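Local coordinates for protein RNA-dependent RNA Polymerase (Bombyx mori cytoplasmic polyhedrosis virus, PDB 6TZ0) that synthesises viral RNA from an RNA template, probably both the plus strands of transcription and the minus strands of genome replication, at residues F94-L104 with A346-A355; D354-E362 with V630-P638. One frame throughout, in Å; residues are numbered along the deposited sequence.

Interaction 1 (F94-L104 with A346-A355)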
ATOM      1  N   PHE A  94      12.651  10.896 -22.377  1.00 39.42           N
ATOM      2  CA  PHE A  94      12.866   9.894 -21.345  1.00 39.42           C
ATOM      3  C   PHE A  94      14.112   9.116 -21.763  1.00 39.42           C
ATOM      4  O   PHE A  94      14.666   9.346 -22.840  1.00 39.42           O
ATOM      5  CB  PHE A  94      11.614   9.012 -21.181  1.00 39.42           C
ATOM      6  CG  PHE A  94      11.639   8.116 -19.979  1.00 39.42           C
ATOM      7  CD1 PHE A  94      11.526   8.646 -18.707  1.00 39.42           C
ATOM      8  CD2 PHE A  94      11.769   6.746 -20.122  1.00 39.42           C
ATOM      9  CE1 PHE A  94      11.554   7.828 -17.600  1.00 39.42           C
ATOM     10  CE2 PHE A  94      11.802   5.923 -19.019  1.00 39.42           C
ATOM     11  CZ  PHE A  94      11.691   6.468 -17.756  1.00 39.42           C
ATOM     12  N   PHE A  95      14.572   8.220 -20.887  1.00 39.11           N
ATOM     13  CA  PHE A  95      15.617   7.266 -21.235  1.00 39.11           C
ATOM     14  C   PHE A  95      15.188   6.370 -22.391  1.00 39.11           C
ATOM     15  O   PHE A  95      14.003   6.231 -22.706  1.00 39.11           O
ATOM     16  CB  PHE A  95      15.971   6.376 -20.048  1.00 39.11           C
ATOM     17  CG  PHE A  95      16.724   7.071 -18.963  1.00 39.11           C
ATOM     18  CD1 PHE A  95      18.075   7.333 -19.104  1.00 39.11           C
ATOM     19  CD2 PHE A  95      16.098   7.424 -17.781  1.00 39.11           C
ATOM     20  CE1 PHE A  95      18.782   7.966 -18.104  1.00 39.11           C
ATOM     21  CE2 PHE A  95      16.804   8.053 -16.773  1.00 39.11           C
ATOM     22  CZ  PHE A  95      18.146   8.322 -16.936  1.00 39.11           C
ATOM     23  N   LYS A  96      16.178   5.740 -23.013  1.00 39.49           N
ATOM     24  CA  LYS A  96      15.942   4.869 -24.153  1.00 39.49           C
ATOM     25  C   LYS A  96      15.175   3.625 -23.709  1.00 39.49           C
ATOM     26  O   LYS A  96      15.236   3.218 -22.545  1.00 39.49           O
ATOM     27  CB  LYS A  96      17.278   4.495 -24.803  1.00 39.49           C
ATOM     28  CG  LYS A  96      17.196   3.867 -26.180  1.00 39.49           C
ATOM     29  CD  LYS A  96      18.571   3.622 -26.757  1.00 39.49           C
ATOM     30  CE  LYS A  96      18.474   3.021 -28.140  1.00 39.49           C
ATOM     31  NZ  LYS A  96      19.817   2.792 -28.727  1.00 39.49           N
ATOM     32  N   GLN A  97      14.413   3.052 -24.642  1.00 40.75           N
ATOM     33  CA  GLN A  97      13.527   1.924 -24.387  1.00 40.75           C
ATOM     34  C   GLN A  97      14.259   0.688 -23.888  1.00 40.75           C
ATOM     35  O   GLN A  97      14.075   0.274 -22.740  1.00 40.75           O
ATOM     36  CB  GLN A  97      12.775   1.572 -25.661  1.00 40.75           C
ATOM     37  CG  GLN A  97      11.820   0.429 -25.518  1.00 40.75           C
ATOM     38  CD  GLN A  97      11.189   0.067 -26.831  1.00 40.75           C
ATOM     39  OE1 GLN A  97      11.461   0.678 -27.856  1.00 40.75           O
ATOM     40  NE2 GLN A  97      10.368  -0.952 -26.815  1.00 40.75           N
ATOM     41  N   GLY A  98      15.093   0.094 -24.730  1.00 41.79           N
ATOM     42  CA  GLY A  98      15.916  -0.987 -24.245  1.00 41.79           C
ATOM     43  C   GLY A  98      17.262  -0.450 -23.822  1.00 41.79           C
ATOM     44  O   GLY A  98      18.171  -0.315 -24.645  1.00 41.79           O
ATOM     45  N   HIS A  99      17.403  -0.142 -22.540  1.00 41.90           N
ATOM     46  CA  HIS A  99      18.654   0.351 -21.997  1.00 41.90           C
ATOM     47  C   HIS A  99      19.169  -0.659 -20.986  1.00 41.90           C
ATOM     48  O   HIS A  99      18.402  -1.188 -20.177  1.00 41.90           O
ATOM     49  CB  HIS A  99      18.498   1.750 -21.381  1.00 41.90           C
ATOM     50  CG  HIS A  99      17.574   1.815 -20.208  1.00 41.90           C
ATOM     51  ND1 HIS A  99      16.207   1.902 -20.340  1.00 41.90           N
ATOM     52  CD2 HIS A  99      17.824   1.840 -18.878  1.00 41.90           C
ATOM     53  CE1 HIS A  99      15.654   1.963 -19.142  1.00 41.90           C
ATOM     54  NE2 HIS A  99      16.614   1.926 -18.237  1.00 41.90           N
ATOM     55  N   LYS A 100      20.471  -0.936 -21.068  1.00 45.23           N
ATOM     56  CA  LYS A 100      21.031  -2.119 -20.427  1.00 45.23           C
ATOM     57  C   LYS A 100      21.073  -1.985 -18.911  1.00 45.23           C
ATOM     58  O   LYS A 100      20.790  -2.949 -18.192  1.00 45.23           O
ATOM     59  CB  LYS A 100      22.425  -2.394 -20.988  1.00 45.23           C
ATOM     60  CG  LYS A 100      23.083  -3.641 -20.439  1.00 45.23           C
ATOM     61  CD  LYS A 100      24.412  -3.912 -21.112  1.00 45.23           C
ATOM     62  CE  LYS A 100      24.196  -4.387 -22.538  1.00 45.23           C
ATOM     63  NZ  LYS A 100      23.499  -5.700 -22.575  1.00 45.23           N
ATOM     64  N   TYR A 101      21.407  -0.809 -18.403  1.00 44.31           N
ATOM     65  CA  TYR A 101      21.676  -0.639 -16.985  1.00 44.31           C
ATOM     66  C   TYR A 101      20.565   0.169 -16.334  1.00 44.31           C
ATOM     67  O   TYR A 101      20.164   1.212 -16.855  1.00 44.31           O
ATOM     68  CB  TYR A 101      23.025   0.045 -16.773  1.00 44.31           C
ATOM     69  CG  TYR A 101      24.160  -0.746 -17.362  1.00 44.31           C
ATOM     70  CD1 TYR A 101      24.633  -1.884 -16.730  1.00 44.31           C
ATOM     71  CD2 TYR A 101      24.748  -0.362 -18.557  1.00 44.31           C
ATOM     72  CE1 TYR A 101      25.662  -2.617 -17.270  1.00 44.31           C
ATOM     73  CE2 TYR A 101      25.774  -1.086 -19.105  1.00 44.31           C
ATOM     74  CZ  TYR A 101      26.229  -2.213 -18.456  1.00 44.31           C
ATOM     75  OH  TYR A 101      27.259  -2.948 -18.986  1.00 44.31           O
ATOM     76  N   ASP A 102      20.077  -0.320 -15.199  1.00 43.92           N
ATOM     77  CA  ASP A 102      19.136   0.413 -14.371  1.00 43.92           C
ATOM     78  C   ASP A 102      19.752   0.854 -13.059  1.00 43.92           C
ATOM     79  O   ASP A 102      19.074   1.498 -12.254  1.00 43.92           O
ATOM     80  CB  ASP A 102      17.896  -0.438 -14.084  1.00 43.92           C
ATOM     81  CG  ASP A 102      17.058  -0.679 -15.313  1.00 43.92           C
ATOM     82  OD1 ASP A 102      17.089   0.168 -16.225  1.00 43.92           O
ATOM     83  OD2 ASP A 102      16.360  -1.707 -15.366  1.00 43.92           O
ATOM     84  N   TYR A 103      21.013   0.512 -12.814  1.00 43.16           N
ATOM     85  CA  TYR A 103      21.648   0.759 -11.535  1.00 43.16           C
ATOM     86  C   TYR A 103      23.030   1.350 -11.780  1.00 43.16           C
ATOM     87  O   TYR A 103      23.402   1.657 -12.915  1.00 43.16           O
ATOM     88  CB  TYR A 103      21.677  -0.529 -10.700  1.00 43.16           C
ATOM     89  CG  TYR A 103      20.302  -0.963 -10.225  1.00 43.16           C
ATOM     90  CD1 TYR A 103      19.771  -0.474  -9.045  1.00 43.16           C
ATOM     91  CD2 TYR A 103      19.524  -1.827 -10.977  1.00 43.16           C
ATOM     92  CE1 TYR A 103      18.523  -0.846  -8.613  1.00 43.16           C
ATOM     93  CE2 TYR A 103      18.264  -2.201 -10.561  1.00 43.16           C
ATOM     94  CZ  TYR A 103      17.770  -1.705  -9.376  1.00 43.16           C
ATOM     95  OH  TYR A 103      16.523  -2.071  -8.940  1.00 43.16           O
ATOM     96  N   LEU A 104      23.793   1.516 -10.704  1.00 43.27           N
ATOM     97  CA  LEU A 104      25.070   2.219 -10.755  1.00 43.27           C
ATOM     98  C   LEU A 104      26.131   1.330 -11.392  1.00 43.27           C
ATOM     99  O   LEU A 104      26.511   0.299 -10.828  1.00 43.27           O
ATOM    100  CB  LEU A 104      25.467   2.653  -9.345  1.00 43.27           C
ATOM    101  CG  LEU A 104      26.590   3.646  -9.026  1.00 43.27           C
ATOM    102  CD1 LEU A 104      27.897   2.950  -8.833  1.00 43.27           C
ATOM    103  CD2 LEU A 104      26.736   4.660 -10.141  1.00 43.27           C
ATOM    104  N   ALA A 346      18.610   0.385  -4.508  1.00 48.13           N
ATOM    105  CA  ALA A 346      18.031   1.689  -4.801  1.00 48.13           C
ATOM    106  C   ALA A 346      18.889   2.470  -5.776  1.00 48.13           C
ATOM    107  O   ALA A 346      20.102   2.571  -5.591  1.00 48.13           O
ATOM    108  CB  ALA A 346      17.873   2.524  -3.537  1.00 48.13           C
ATOM    109  N   THR A 347      18.236   3.046  -6.779  1.00 45.72           N
ATOM    110  CA  THR A 347      18.820   4.056  -7.660  1.00 45.72           C
ATOM    111  C   THR A 347      17.752   5.085  -7.993  1.00 45.72           C
ATOM    112  O   THR A 347      16.749   5.225  -7.286  1.00 45.72           O
ATOM    113  CB  THR A 347      19.412   3.457  -8.942  1.00 45.72           C
ATOM    114  OG1 THR A 347      18.499   2.512  -9.511  1.00 45.72           O
ATOM    115  CG2 THR A 347      20.786   2.871  -8.698  1.00 45.72           C
ATOM    116  N   LEU A 348      18.005   5.852  -9.055  1.00 44.79           N
ATOM    117  CA  LEU A 348      17.027   6.789  -9.589  1.00 44.79           C
ATOM    118  C   LEU A 348      15.795   6.043 -10.073  1.00 44.79           C
ATOM    119  O   LEU A 348      15.903   5.038 -10.777  1.00 44.79           O
ATOM    120  CB  LEU A 348      17.626   7.581 -10.753  1.00 44.79           C
ATOM    121  CG  LEU A 348      18.804   8.529 -10.544  1.00 44.79           C
ATOM    122  CD1 LEU A 348      19.260   9.055 -11.890  1.00 44.79           C
ATOM    123  CD2 LEU A 348      18.458   9.668  -9.613  1.00 44.79           C
ATOM    124  N   THR A 349      14.619   6.552  -9.708  1.00 45.22           N
ATOM    125  CA  THR A 349      13.375   5.897 -10.085  1.00 45.22           C
ATOM    126  C   THR A 349      13.045   6.038 -11.564  1.00 45.22           C
ATOM    127  O   THR A 349      12.212   5.277 -12.068  1.00 45.22           O
ATOM    128  CB  THR A 349      12.234   6.443  -9.239  1.00 45.22           C
ATOM    129  OG1 THR A 349      10.993   5.894  -9.693  1.00 45.22           O
ATOM    130  CG2 THR A 349      12.203   7.917  -9.329  1.00 45.22           C
ATOM    131  N   GLU A 350      13.692   6.965 -12.275  1.00 42.47           N
ATOM    132  CA  GLU A 350      13.552   7.004 -13.725  1.00 42.47           C
ATOM    133  C   GLU A 350      14.189   5.785 -14.377  1.00 42.47           C
ATOM    134  O   GLU A 350      13.805   5.404 -15.486  1.00 42.47           O
ATOM    135  CB  GLU A 350      14.185   8.272 -14.293  1.00 42.47           C
ATOM    136  CG  GLU A 350      13.587   9.590 -13.836  1.00 42.47           C
ATOM    137  CD  GLU A 350      14.267  10.147 -12.597  1.00 42.47           C
ATOM    138  OE1 GLU A 350      15.196   9.497 -12.083  1.00 42.47           O
ATOM    139  OE2 GLU A 350      13.892  11.248 -12.151  1.00 42.47           O
ATOM    140  N   LEU A 351      15.166   5.169 -13.712  1.00 43.18           N
ATOM    141  CA  LEU A 351      15.826   3.996 -14.267  1.00 43.18           C
ATOM    142  C   LEU A 351      15.053   2.715 -13.995  1.00 43.18           C
ATOM    143  O   LEU A 351      15.073   1.801 -14.822  1.00 43.18           O
ATOM    144  CB  LEU A 351      17.243   3.879 -13.709  1.00 43.18           C
ATOM    145  CG  LEU A 351      18.254   4.934 -14.153  1.00 43.18           C
ATOM    146  CD1 LEU A 351      19.551   4.775 -13.396  1.00 43.18           C
ATOM    147  CD2 LEU A 351      18.492   4.833 -15.645  1.00 43.18           C
ATOM    148  N   SER A 352      14.369   2.630 -12.859  1.00 45.10           N
ATOM    149  CA  SER A 352      13.631   1.435 -12.481  1.00 45.10           C
ATOM    150  C   SER A 352      12.146   1.534 -12.782  1.00 45.10           C
ATOM    151  O   SER A 352      11.413   0.567 -12.543  1.00 45.10           O
ATOM    152  CB  SER A 352      13.829   1.145 -10.995  1.00 45.10           C
ATOM    153  OG  SER A 352      13.059   0.028 -10.589  1.00 45.10           O
ATOM    154  N   LEU A 353      11.691   2.672 -13.307  1.00 42.79           N
ATOM    155  CA  LEU A 353      10.270   2.878 -13.548  1.00 42.79           C
ATOM    156  C   LEU A 353       9.762   2.011 -14.690  1.00 42.79           C
ATOM    157  O   LEU A 353       8.616   1.556 -14.667  1.00 42.79           O
ATOM    158  CB  LEU A 353      10.030   4.362 -13.819  1.00 42.79           C
ATOM    159  CG  LEU A 353       8.650   4.989 -13.946  1.00 42.79           C
ATOM    160  CD1 LEU A 353       8.718   6.359 -13.330  1.00 42.79           C
ATOM    161  CD2 LEU A 353       8.273   5.119 -15.404  1.00 42.79           C
ATOM    162  N   ASP A 354      10.603   1.752 -15.687  1.00 43.72           N
ATOM    163  CA  ASP A 354      10.167   0.968 -16.834  1.00 43.72           C
ATOM    164  C   ASP A 354      10.123  -0.521 -16.512  1.00 43.72           C
ATOM    165  O   ASP A 354       9.566  -1.301 -17.286  1.00 43.72           O
ATOM    166  CB  ASP A 354      11.100   1.237 -18.013  1.00 43.72           C
ATOM    167  CG  ASP A 354      10.470   0.925 -19.353  1.00 43.72           C
ATOM    168  OD1 ASP A 354       9.280   0.574 -19.399  1.00 43.72           O
ATOM    169  OD2 ASP A 354      11.175   1.035 -20.376  1.00 43.72           O
ATOM    170  N   ALA A 355      10.707  -0.935 -15.392  1.00 43.86           N
ATOM    171  CA  ALA A 355      10.672  -2.326 -14.977  1.00 43.86           C
ATOM    172  C   ALA A 355       9.772  -2.569 -13.780  1.00 43.86           C
ATOM    173  O   ALA A 355       9.435  -3.723 -13.504  1.00 43.86           O
ATOM    174  CB  ALA A 355      12.084  -2.813 -14.643  1.00 43.86           C
TER
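F95 and L351 form the apolar centre of a loop-on-helix contact, in which the irregular segment 94-104 of the N-terminal region lies along helix 349-356 of the polymerase domain and the residues just before it. The evidence is a CH-pi approach: CD2 of L351 lies 3.8 Å from the centroid of the F95 ring, 15° off its normal and displaced toward the rim. The same ring turns its edge to E350, whose CB is 3.6 Å from F95 CE2. Further along, L351 rests its other branch on the loop backbone, CD1 being 3.5 Å from D102 O. That carbonyl also accepts the one hydrogen bond between the segments, from T347 OG1 at 3.0 Å, in the carbonyl plane. With chi1 of 46°, T347 sets OG1 between its own N and carbonyl carbon and CG2 beside Y103, where CG2 lies 3.5 Å from CD1 of the tyrosine. Within the loop, H99 ND1 donates to K96 O at 2.7 Å, a bent bond (137°), with the acceptor tilted out of the ring plane. Around this contact, helix 121-134 packs L132 against T347 and L351, helix 242-248 meets Y103, and strand 620-624 presents Y622 to E350 and L353.

Interaction 2 (D354-E362 with V630-P638); sequences DAAVFPRIE and VKNAEGTYP
N632 reaches across to the chain leaving helix 349-356, and its amide meets V357, F358 and P359. From CB, chi1 of -166° swings CG anti to the backbone N, carrying the amide to the V357 carbonyl; CG lies 3.7 Å from V357 O. ND2 then donates to V357 O at 2.7 Å with an N-H...O angle of 162°. The acceptor lies in the amide plane, but the donor stands 57° out of the carbonyl plane, so the bond does not follow a lone pair. ND2 also touches V357 CG1. The other tip atom, OD1, faces F358 CD1 at 3.6 Å and P359 CD, and takes a weak bond from A633 N. T636 OG1 grips V357 O from the opposite face of its plane, at 3.2 Å, giving this oxygen two donors. The P359 ring fits against the turn: CG is 3.8 Å from A633 CB. G635 has a positive phi, and its O lies 3.5 Å from P359 CB. The two segments are joined inside the polymerase domain beside its nucleotide site: T636 lies about 5 Å, side chain to side chain, from D552, which binds UTP in another structure of this polymerase; none is bound here.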
ATOM      1  N   ASP A 354      10.603   1.752 -15.687  1.00 43.72           N
ATOM      2  CA  ASP A 354      10.167   0.968 -16.834  1.00 43.72           C
ATOM      3  C   ASP A 354      10.123  -0.521 -16.512  1.00 43.72           C
ATOM      4  O   ASP A 354       9.566  -1.301 -17.286  1.00 43.72           O
ATOM      5  CB  ASP A 354      11.100   1.237 -18.013  1.00 43.72           C
ATOM      6  CG  ASP A 354      10.470   0.925 -19.353  1.00 43.72           C
ATOM      7  OD1 ASP A 354       9.280   0.574 -19.399  1.00 43.72           O
ATOM      8  OD2 ASP A 354      11.175   1.035 -20.376  1.00 43.72           O
ATOM      9  N   ALA A 355      10.707  -0.935 -15.392  1.00 43.86           N
ATOM     10  CA  ALA A 355      10.672  -2.326 -14.977  1.00 43.86           C
ATOM     11  C   ALA A 355       9.772  -2.569 -13.780  1.00 43.86           C
ATOM     12  O   ALA A 355       9.435  -3.723 -13.504  1.00 43.86           O
ATOM     13  CB  ALA A 355      12.084  -2.813 -14.643  1.00 43.86           C
ATOM     14  N   ALA A 356       9.383  -1.522 -13.062  1.00 42.92           N
ATOM     15  CA  ALA A 356       8.540  -1.719 -11.894  1.00 42.92           C
ATOM     16  C   ALA A 356       7.059  -1.574 -12.211  1.00 42.92           C
ATOM     17  O   ALA A 356       6.234  -2.302 -11.651  1.00 42.92           O
ATOM     18  CB  ALA A 356       8.933  -0.731 -10.795  1.00 42.92           C
ATOM     19  N   VAL A 357       6.698  -0.651 -13.103  1.00 37.53           N
ATOM     20  CA  VAL A 357       5.317  -0.213 -13.233  1.00 37.53           C
ATOM     21  C   VAL A 357       4.852  -0.150 -14.683  1.00 37.53           C
ATOM     22  O   VAL A 357       3.706   0.216 -14.941  1.00 37.53           O
ATOM     23  CB  VAL A 357       5.138   1.150 -12.521  1.00 37.53           C
ATOM     24  CG1 VAL A 357       5.681   2.307 -13.348  1.00 37.53           C
ATOM     25  CG2 VAL A 357       3.719   1.383 -11.983  1.00 37.53           C
ATOM     26  N   PHE A 358       5.682  -0.532 -15.643  1.00 35.09           N
ATOM     27  CA  PHE A 358       5.248  -0.468 -17.035  1.00 35.09           C
ATOM     28  C   PHE A 358       4.397  -1.693 -17.359  1.00 35.09           C
ATOM     29  O   PHE A 358       4.797  -2.815 -17.039  1.00 35.09           O
ATOM     30  CB  PHE A 358       6.448  -0.406 -17.977  1.00 35.09           C
ATOM     31  CG  PHE A 358       6.104   0.017 -19.382  1.00 35.09           C
ATOM     32  CD1 PHE A 358       6.031   1.358 -19.713  1.00 35.09           C
ATOM     33  CD2 PHE A 358       5.814  -0.917 -20.355  1.00 35.09           C
ATOM     34  CE1 PHE A 358       5.710   1.754 -20.996  1.00 35.09           C
ATOM     35  CE2 PHE A 358       5.473  -0.526 -21.630  1.00 35.09           C
ATOM     36  CZ  PHE A 358       5.430   0.810 -21.952  1.00 35.09           C
ATOM     37  N   PRO A 359       3.244  -1.523 -18.005  1.00 34.94           N
ATOM     38  CA  PRO A 359       2.339  -2.658 -18.219  1.00 34.94           C
ATOM     39  C   PRO A 359       2.832  -3.597 -19.306  1.00 34.94           C
ATOM     40  O   PRO A 359       3.621  -3.224 -20.174  1.00 34.94           O
ATOM     41  CB  PRO A 359       1.032  -1.985 -18.637  1.00 34.94           C
ATOM     42  CG  PRO A 359       1.460  -0.730 -19.260  1.00 34.94           C
ATOM     43  CD  PRO A 359       2.667  -0.269 -18.512  1.00 34.94           C
ATOM     44  N   ARG A 360       2.338  -4.830 -19.265  1.00 35.86           N
ATOM     45  CA  ARG A 360       2.751  -5.833 -20.234  1.00 35.86           C
ATOM     46  C   ARG A 360       1.638  -6.837 -20.490  1.00 35.86           C
ATOM     47  O   ARG A 360       0.694  -6.958 -19.709  1.00 35.86           O
ATOM     48  CB  ARG A 360       4.013  -6.549 -19.775  1.00 35.86           C
ATOM     49  CG  ARG A 360       3.882  -7.314 -18.489  1.00 35.86           C
ATOM     50  CD  ARG A 360       5.213  -7.959 -18.208  1.00 35.86           C
ATOM     51  NE  ARG A 360       5.211  -8.799 -17.024  1.00 35.86           N
ATOM     52  CZ  ARG A 360       6.238  -9.557 -16.670  1.00 35.86           C
ATOM     53  NH1 ARG A 360       7.327  -9.577 -17.422  1.00 35.86           N
ATOM     54  NH2 ARG A 360       6.176 -10.304 -15.580  1.00 35.86           N
ATOM     55  N   ILE A 361       1.716  -7.457 -21.665  1.00 33.67           N
ATOM     56  CA  ILE A 361       0.737  -8.424 -22.137  1.00 33.67           C
ATOM     57  C   ILE A 361       1.368  -9.791 -22.319  1.00 33.67           C
ATOM     58  O   ILE A 361       2.347  -9.933 -23.042  1.00 33.67           O
ATOM     59  CB  ILE A 361       0.180  -7.990 -23.504  1.00 33.67           C
ATOM     60  CG1 ILE A 361      -0.971  -7.004 -23.327  1.00 33.67           C
ATOM     61  CG2 ILE A 361      -0.260  -9.197 -24.313  1.00 33.67           C
ATOM     62  CD1 ILE A 361      -1.003  -5.931 -24.387  1.00 33.67           C
ATOM     63  N   GLU A 362       0.787 -10.804 -21.691  1.00 35.72           N
ATOM     64  CA  GLU A 362       1.330 -12.152 -21.777  1.00 35.72           C
ATOM     65  C   GLU A 362       0.325 -13.214 -22.200  1.00 35.72           C
ATOM     66  O   GLU A 362      -0.838 -13.159 -21.809  1.00 35.72           O
ATOM     67  CB  GLU A 362       1.933 -12.560 -20.429  1.00 35.72           C
ATOM     68  CG  GLU A 362       2.867 -11.531 -19.817  1.00 35.72           C
ATOM     69  CD  GLU A 362       4.218 -11.495 -20.505  1.00 35.72           C
ATOM     70  OE1 GLU A 362       4.909 -12.536 -20.514  1.00 35.72           O
ATOM     71  OE2 GLU A 362       4.587 -10.429 -21.039  1.00 35.72           O
ATOM     72  N   VAL A 630       6.768  12.838 -16.081  1.00 39.43           N
ATOM     73  CA  VAL A 630       6.807  11.570 -16.797  1.00 39.43           C
ATOM     74  C   VAL A 630       5.541  10.797 -16.467  1.00 39.43           C
ATOM     75  O   VAL A 630       5.219  10.595 -15.291  1.00 39.43           O
ATOM     76  CB  VAL A 630       8.058  10.755 -16.422  1.00 39.43           C
ATOM     77  CG1 VAL A 630       8.076   9.424 -17.154  1.00 39.43           C
ATOM     78  CG2 VAL A 630       9.311  11.546 -16.712  1.00 39.43           C
ATOM     79  N   LYS A 631       4.830  10.359 -17.497  1.00 37.39           N
ATOM     80  CA  LYS A 631       3.611   9.587 -17.334  1.00 37.39           C
ATOM     81  C   LYS A 631       3.863   8.142 -17.736  1.00 37.39           C
ATOM     82  O   LYS A 631       4.876   7.825 -18.354  1.00 37.39           O
ATOM     83  CB  LYS A 631       2.479  10.204 -18.155  1.00 37.39           C
ATOM     84  CG  LYS A 631       2.122  11.590 -17.657  1.00 37.39           C
ATOM     85  CD  LYS A 631       1.088  12.263 -18.510  1.00 37.39           C
ATOM     86  CE  LYS A 631       1.657  12.713 -19.837  1.00 37.39           C
ATOM     87  NZ  LYS A 631       2.648  13.805 -19.666  1.00 37.39           N
ATOM     88  N   ASN A 632       2.955   7.261 -17.342  1.00 36.28           N
ATOM     89  CA  ASN A 632       3.080   5.841 -17.625  1.00 36.28           C
ATOM     90  C   ASN A 632       2.062   5.436 -18.687  1.00 36.28           C
ATOM     91  O   ASN A 632       1.088   6.138 -18.937  1.00 36.28           O
ATOM     92  CB  ASN A 632       2.865   5.041 -16.338  1.00 36.28           C
ATOM     93  CG  ASN A 632       3.304   3.604 -16.457  1.00 36.28           C
ATOM     94  OD1 ASN A 632       3.822   3.184 -17.483  1.00 36.28           O
ATOM     95  ND2 ASN A 632       3.065   2.830 -15.414  1.00 36.28           N
ATOM     96  N   ALA A 633       2.302   4.294 -19.323  1.00 34.99           N
ATOM     97  CA  ALA A 633       1.247   3.693 -20.119  1.00 34.99           C
ATOM     98  C   ALA A 633       0.189   3.083 -19.202  1.00 34.99           C
ATOM     99  O   ALA A 633       0.416   2.859 -18.012  1.00 34.99           O
ATOM    100  CB  ALA A 633       1.810   2.638 -21.066  1.00 34.99           C
ATOM    101  N   GLU A 634      -0.979   2.818 -19.767  1.00 35.47           N
ATOM    102  CA  GLU A 634      -2.140   2.438 -18.978  1.00 35.47           C
ATOM    103  C   GLU A 634      -2.338   0.927 -19.034  1.00 35.47           C
ATOM    104  O   GLU A 634      -1.919   0.263 -19.981  1.00 35.47           O
ATOM    105  CB  GLU A 634      -3.378   3.185 -19.486  1.00 35.47           C
ATOM    106  CG  GLU A 634      -4.521   3.339 -18.485  1.00 35.47           C
ATOM    107  CD  GLU A 634      -5.504   2.196 -18.531  1.00 35.47           C
ATOM    108  OE1 GLU A 634      -5.652   1.601 -19.617  1.00 35.47           O
ATOM    109  OE2 GLU A 634      -6.127   1.883 -17.491  1.00 35.47           O
ATOM    110  N   GLY A 635      -2.948   0.382 -17.989  1.00 36.12           N
ATOM    111  CA  GLY A 635      -3.199  -1.044 -17.949  1.00 36.12           C
ATOM    112  C   GLY A 635      -2.322  -1.767 -16.952  1.00 36.12           C
ATOM    113  O   GLY A 635      -1.990  -2.941 -17.130  1.00 36.12           O
ATOM    114  N   THR A 636      -1.914  -1.055 -15.917  1.00 36.52           N
ATOM    115  CA  THR A 636      -1.209  -1.616 -14.782  1.00 36.52           C
ATOM    116  C   THR A 636      -2.269  -1.773 -13.691  1.00 36.52           C
ATOM    117  O   THR A 636      -3.465  -1.646 -13.958  1.00 36.52           O
ATOM    118  CB  THR A 636      -0.030  -0.694 -14.437  1.00 36.52           C
ATOM    119  OG1 THR A 636       0.586  -0.281 -15.657  1.00 36.52           O
ATOM    120  CG2 THR A 636       1.069  -1.409 -13.652  1.00 36.52           C
ATOM    121  N   TYR A 637      -1.864  -2.083 -12.466  1.00 36.16           N
ATOM    122  CA  TYR A 637      -2.772  -1.965 -11.352  1.00 36.16           C
ATOM    123  C   TYR A 637      -2.119  -1.062 -10.314  1.00 36.16           C
ATOM    124  O   TYR A 637      -0.942  -1.268  -9.988  1.00 36.16           O
ATOM    125  CB  TYR A 637      -3.100  -3.331 -10.750  1.00 36.16           C
ATOM    126  CG  TYR A 637      -4.347  -3.293  -9.918  1.00 36.16           C
ATOM    127  CD1 TYR A 637      -5.594  -3.296 -10.524  1.00 36.16           C
ATOM    128  CD2 TYR A 637      -4.287  -3.207  -8.537  1.00 36.16           C
ATOM    129  CE1 TYR A 637      -6.742  -3.241  -9.780  1.00 36.16           C
ATOM    130  CE2 TYR A 637      -5.434  -3.150  -7.785  1.00 36.16           C
ATOM    131  CZ  TYR A 637      -6.655  -3.166  -8.410  1.00 36.16           C
ATOM    132  OH  TYR A 637      -7.801  -3.110  -7.661  1.00 36.16           O
ATOM    133  N   PRO A 638      -2.835  -0.062  -9.783  1.00 41.03           N
ATOM    134  CA  PRO A 638      -2.148   1.053  -9.099  1.00 41.03           C
ATOM    135  C   PRO A 638      -1.480   0.678  -7.788  1.00 41.03           C
ATOM    136  O   PRO A 638      -0.441   1.260  -7.452  1.00 41.03           O
ATOM    137  CB  PRO A 638      -3.279   2.068  -8.883  1.00 41.03           C
ATOM    138  CG  PRO A 638      -4.312   1.715  -9.894  1.00 41.03           C
ATOM    139  CD  PRO A 638      -4.258   0.231 -10.014  1.00 41.03           C
TER

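Both interactions use helix 349-356 and share D354 and A355: 94-104 runs along its length, whereas 630-638 receives the chain just past its end. With centres 14 Å apart, they touch where F94 CE1 packs 3.9 Å from V630 CG1. Interaction 1 is larger, burying 658 Å² against 323 Å², yet only partly buried; it joins the N-terminal region to the polymerase domain. Interaction 2 is the more enclosed and stays within that domain. Aromatic and leucine packing dominates the first, with a single hydroxyl-to-carbonyl bond; in the second, two side-chain donors converge on one carbonyl beside a proline. Viral structural protein 4 borders both, with its R500 in cation-pi contact with F94 and its R469 packing on F358.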